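Local coordinates for protein aldehyde dehydrogenase (Burkholderia vietnamiensis, PDB 5KF0) that probably oxidises aldehydes to carboxylic acids with a nicotinamide cofactor and binds NADPH, at residues 41-46 against 190-195; 125-130 against 147-152. One frame throughout, in Å; residues are numbered along the deposited sequence.

Contact 1: residues 41-46 against 190-195; sequences TRVALA and TPVGAL
V43 reaches from the end of strand 39-43 and meets P191, V192 and L195 at the approach to helix 192-202, each with a different carbon. Its CG2 lies against the pyrrolidine ring of P191, 4.1 Å from CG, the two side chains crossing obliquely. CG1 stands beside V192, 4.3 Å from that residue's CG2. CB faces the tip of L195, whose CD1 is 4.1 Å away. Two residues back on the same side of the strand, T41 makes the tighter approach: its methyl CG2 comes to 3.7 Å from V192 CG2. With OG1 anti to the backbone N (chi1 -174°), that methyl lies between the N and the carbonyl carbon, on the side of V192; the hydroxyl bonds to the backbone O of K11. V192 CG2 thus touches both T41 and V43. The two segments are joined entirely by apolar contact, a face of the N-terminal mixed sheet resting on a helix in the cofactor-binding part of the aldehyde dehydrogenase fold; the side chain of P191 is about 8 Å from the bound NADPH. Y14 of strand 13-18 touches T41, V43 and V192, while V31 of strand 29-32 packs on P191. Here the backbone N atoms of V192 and G193 bond to the carboxylate of E98, and L195 N returns to P191 O at 3.1 Å.

Contact 2: residues 125-130 against 147-152; sequences VRIDGE and TRRVPI
E130 and T147 face each other through two hydrogen bonds, one of which uses a side chain. T147 N donates to E130 O at 3.0 Å, but E130 N turns to the hydroxyl: it donates to T147 OG1 at 2.8 Å with an N-H...O angle of 151°. The first torsion of T147 (chi1 73°) sets OG1 between its own backbone N and carbonyl carbon. G129 CA approaches T147 O, buried and without a hydrogen-bond partner in the model, to 3.4 Å in a nearly straight CA-H...O contact. The I127 branch methyl CG2 meets R149 CB at 3.9 Å, the side chains crossing at about a right angle. One water donates to I127 O and accepts from R149 N, at 2.9 Å from each; another links E130 OE2 to T147 OG1.

I127 centres an inverse gamma turn just ahead of strand 129-133, which forms a beta hairpin with strand 143-151. R149 leads away, its NE bonding to T475 OG1 on the third strand of the sheet. G129 and E130 pair antiparallel with a strand of the second subunit, as befits the oligomerisation arm of the aldehyde dehydrogenase fold, and E130 OE1 forms a salt bridge to R468 of the fourth. One backbone bond is thus replaced by a side-chain hydroxyl and another link runs through water; with the E130 N-H taken by OG1, T147 O keeps just its CA-H...O contact on this side.

How the contacts relate
The two contacts hold different elements: contact 1 sets the N-terminal sheet on helix 192-202, whereas contact 2 joins two neighbouring strands of the three-stranded sheet. Their centres lie 34 Å apart and their nearest atoms about 20 Å apart, without touching, although contact 2 is nested along the chain inside the loop closed by contact 1. Contact 1 is buried and near the cofactor, and meets by aliphatic carbons alone. Contact 2 is at the surface of the chain and works mainly through hydrogen bonds and water, with one aliphatic contact. Other subunits reach its segments, as they do not those of contact 1, fitting a sheet that runs on into a second subunit.

Contact 1: residues 41-46 against 190-195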
# COMPACT_ATOMS: atom_id res chain seq x y z
N THR A 41 -40.24 -15.27 -21.96
CA THR A 41 -40.85 -14.62 -20.80
C THR A 41 -41.12 -13.18 -21.19
O THR A 41 -40.64 -12.69 -22.21
CB THR A 41 -39.94 -14.71 -19.56
OG1 THR A 41 -40.63 -14.19 -18.41
CG2 THR A 41 -38.65 -13.91 -19.76
N ARG A 42 -41.91 -12.51 -20.36
CA ARG A 42 -42.23 -11.10 -20.55
C ARG A 42 -41.90 -10.36 -19.27
O ARG A 42 -42.23 -10.84 -18.18
CB ARG A 42 -43.70 -10.90 -20.95
CG ARG A 42 -44.02 -11.53 -22.29
CD ARG A 42 -45.45 -11.28 -22.74
NE ARG A 42 -45.66 -11.75 -24.11
CZ ARG A 42 -45.90 -13.02 -24.43
NH1 ARG A 42 -45.96 -13.94 -23.47
NH2 ARG A 42 -46.07 -13.37 -25.69
N VAL A 43 -41.23 -9.22 -19.38
CA VAL A 43 -40.82 -8.50 -18.18
C VAL A 43 -41.35 -7.08 -18.24
O VAL A 43 -41.67 -6.54 -19.31
CB VAL A 43 -39.28 -8.52 -17.98
CG1 VAL A 43 -38.70 -9.90 -18.31
CG2 VAL A 43 -38.61 -7.43 -18.78
N ALA A 44 -41.45 -6.46 -17.06
CA ALA A 44 -41.94 -5.09 -16.97
C ALA A 44 -40.91 -4.12 -17.55
O ALA A 44 -39.73 -4.16 -17.20
CB ALA A 44 -42.25 -4.74 -15.51
N LEU A 45 -41.38 -3.23 -18.42
CA LEU A 45 -40.55 -2.22 -19.06
C LEU A 45 -40.72 -0.90 -18.31
O LEU A 45 -41.85 -0.41 -18.17
CB LEU A 45 -40.97 -2.06 -20.52
CG LEU A 45 -40.13 -1.12 -21.38
CD1 LEU A 45 -38.72 -1.70 -21.60
CD2 LEU A 45 -40.85 -0.85 -22.70
N ALA A 46 -39.62 -0.33 -17.84
CA ALA A 46 -39.67 0.93 -17.10
C ALA A 46 -39.74 2.12 -18.05
O ALA A 46 -38.94 2.22 -18.98
CB ALA A 46 -38.45 1.06 -16.20
N THR A 190 -31.50 -9.28 -22.70
CA THR A 190 -31.11 -10.20 -21.63
C THR A 190 -31.33 -9.58 -20.26
O THR A 190 -30.38 -9.41 -19.48
CB THR A 190 -29.64 -10.62 -21.77
OG1 THR A 190 -28.79 -9.46 -21.68
CG2 THR A 190 -29.37 -11.33 -23.11
N PRO A 191 -32.58 -9.26 -19.90
CA PRO A 191 -32.84 -8.63 -18.59
C PRO A 191 -33.06 -9.59 -17.42
O PRO A 191 -32.99 -9.14 -16.27
CB PRO A 191 -34.12 -7.83 -18.85
CG PRO A 191 -34.90 -8.75 -19.78
CD PRO A 191 -33.82 -9.40 -20.68
N VAL A 192 -33.31 -10.88 -17.67
CA VAL A 192 -33.83 -11.74 -16.62
C VAL A 192 -32.78 -11.98 -15.54
O VAL A 192 -33.09 -11.98 -14.34
CB VAL A 192 -34.33 -13.07 -17.21
CG1 VAL A 192 -34.75 -14.02 -16.08
CG2 VAL A 192 -35.49 -12.80 -18.17
N GLY A 193 -31.52 -12.22 -15.94
CA GLY A 193 -30.48 -12.43 -14.95
C GLY A 193 -30.38 -11.29 -13.96
O GLY A 193 -30.33 -11.51 -12.74
N ALA A 194 -30.36 -10.05 -14.47
CA ALA A 194 -30.31 -8.88 -13.60
C ALA A 194 -31.53 -8.81 -12.67
O ALA A 194 -31.40 -8.36 -11.52
CB ALA A 194 -30.22 -7.61 -14.45
N LEU A 195 -32.70 -9.24 -13.14
CA LEU A 195 -33.89 -9.22 -12.30
C LEU A 195 -33.87 -10.32 -11.26
O LEU A 195 -34.50 -10.18 -10.20
CB LEU A 195 -35.15 -9.31 -13.16
CG LEU A 195 -35.33 -8.11 -14.08
CD1 LEU A 195 -36.47 -8.37 -15.06
CD2 LEU A 195 -35.59 -6.81 -13.29

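Contact 2: residues 125-130 against 147-152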
# COMPACT_ATOMS: atom_id res chain seq x y z
N VAL A 125 -14.81 -5.00 3.69
CA VAL A 125 -14.34 -4.76 5.05
C VAL A 125 -12.90 -4.29 5.08
O VAL A 125 -12.29 -4.27 6.15
CB VAL A 125 -14.53 -6.00 5.94
CG1 VAL A 125 -16.02 -6.28 6.16
CG2 VAL A 125 -13.84 -7.23 5.33
N ARG A 126 -12.34 -3.90 3.93
CA ARG A 126 -10.96 -3.40 3.95
C ARG A 126 -10.80 -2.17 3.06
O ARG A 126 -9.75 -1.95 2.45
CB ARG A 126 -9.95 -4.50 3.58
CG ARG A 126 -10.39 -5.43 2.47
CD ARG A 126 -9.36 -6.55 2.20
NE ARG A 126 -8.93 -7.36 3.35
CZ ARG A 126 -9.66 -8.25 4.01
NH1 ARG A 126 -10.93 -8.47 3.69
NH2 ARG A 126 -9.13 -8.93 5.02
N ILE A 127 -11.82 -1.31 3.03
CA ILE A 127 -11.71 -0.03 2.35
C ILE A 127 -10.99 0.93 3.30
O ILE A 127 -11.62 1.75 3.98
CB ILE A 127 -13.09 0.52 1.92
CG1 ILE A 127 -13.84 -0.56 1.12
CG2 ILE A 127 -12.93 1.76 1.04
CD1 ILE A 127 -15.21 -0.14 0.63
N ASP A 128 -9.67 0.80 3.38
CA ASP A 128 -8.87 1.53 4.34
C ASP A 128 -8.49 2.90 3.79
O ASP A 128 -8.66 3.21 2.61
CB ASP A 128 -7.60 0.75 4.69
CG ASP A 128 -7.88 -0.54 5.46
OD1 ASP A 128 -8.96 -0.67 6.10
OD2 ASP A 128 -7.00 -1.43 5.42
N GLY A 129 -7.91 3.72 4.67
CA GLY A 129 -7.38 5.02 4.29
C GLY A 129 -5.94 5.14 4.72
O GLY A 129 -5.30 4.14 5.09
N GLU A 130 -5.40 6.36 4.68
CA GLU A 130 -4.01 6.60 4.98
C GLU A 130 -3.86 7.68 6.04
O GLU A 130 -4.65 8.64 6.09
CB GLU A 130 -3.23 7.03 3.73
CG GLU A 130 -3.19 6.01 2.61
CD GLU A 130 -2.74 6.67 1.31
OE1 GLU A 130 -1.53 6.81 1.12
OE2 GLU A 130 -3.61 7.09 0.51
N THR A 147 -7.18 10.07 5.55
CA THR A 147 -8.05 9.90 4.40
C THR A 147 -9.06 8.78 4.62
O THR A 147 -8.85 7.85 5.40
CB THR A 147 -7.28 9.61 3.11
OG1 THR A 147 -6.77 8.26 3.13
CG2 THR A 147 -6.13 10.61 2.93
N ARG A 148 -10.16 8.89 3.89
CA ARG A 148 -11.22 7.88 3.84
C ARG A 148 -11.83 7.93 2.45
O ARG A 148 -11.69 8.92 1.72
CB ARG A 148 -12.30 8.13 4.90
CG ARG A 148 -13.12 9.40 4.63
CD ARG A 148 -13.93 9.85 5.84
NE ARG A 148 -15.10 9.02 6.09
CZ ARG A 148 -15.96 9.24 7.08
NH1 ARG A 148 -15.77 10.26 7.92
NH2 ARG A 148 -17.01 8.44 7.24
N ARG A 149 -12.53 6.85 2.08
CA ARG A 149 -13.25 6.80 0.82
C ARG A 149 -14.74 6.90 1.11
O ARG A 149 -15.30 6.04 1.80
CB ARG A 149 -12.96 5.50 0.07
CG ARG A 149 -11.48 5.21 -0.11
CD ARG A 149 -10.81 6.20 -1.01
NE ARG A 149 -11.39 6.24 -2.35
CZ ARG A 149 -10.85 6.90 -3.36
NH1 ARG A 149 -9.71 7.57 -3.18
NH2 ARG A 149 -11.43 6.91 -4.55
N VAL A 150 -15.38 7.96 0.62
CA VAL A 150 -16.81 8.21 0.83
C VAL A 150 -17.56 7.75 -0.41
O VAL A 150 -17.10 8.00 -1.52
CB VAL A 150 -17.06 9.71 1.11
CG1 VAL A 150 -18.55 10.00 1.30
CG2 VAL A 150 -16.26 10.17 2.33
N PRO A 151 -18.70 7.08 -0.29
CA PRO A 151 -19.45 6.70 -1.50
C PRO A 151 -19.71 7.93 -2.36
O PRO A 151 -20.01 9.01 -1.85
CB PRO A 151 -20.76 6.11 -0.96
CG PRO A 151 -20.55 5.85 0.47
CD PRO A 151 -19.37 6.65 0.95
N ILE A 152 -19.58 7.76 -3.68
CA ILE A 152 -19.69 8.91 -4.58
C ILE A 152 -21.12 9.44 -4.66
O ILE A 152 -21.33 10.62 -4.95
CB ILE A 152 -19.13 8.56 -5.97
CG1 ILE A 152 -18.88 9.83 -6.80
CG2 ILE A 152 -20.05 7.57 -6.70
CD1 ILE A 152 -18.06 9.56 -8.06
O HOH W 1 -12.20 4.60 3.85
O HOH W 2 -6.28 6.83 0.84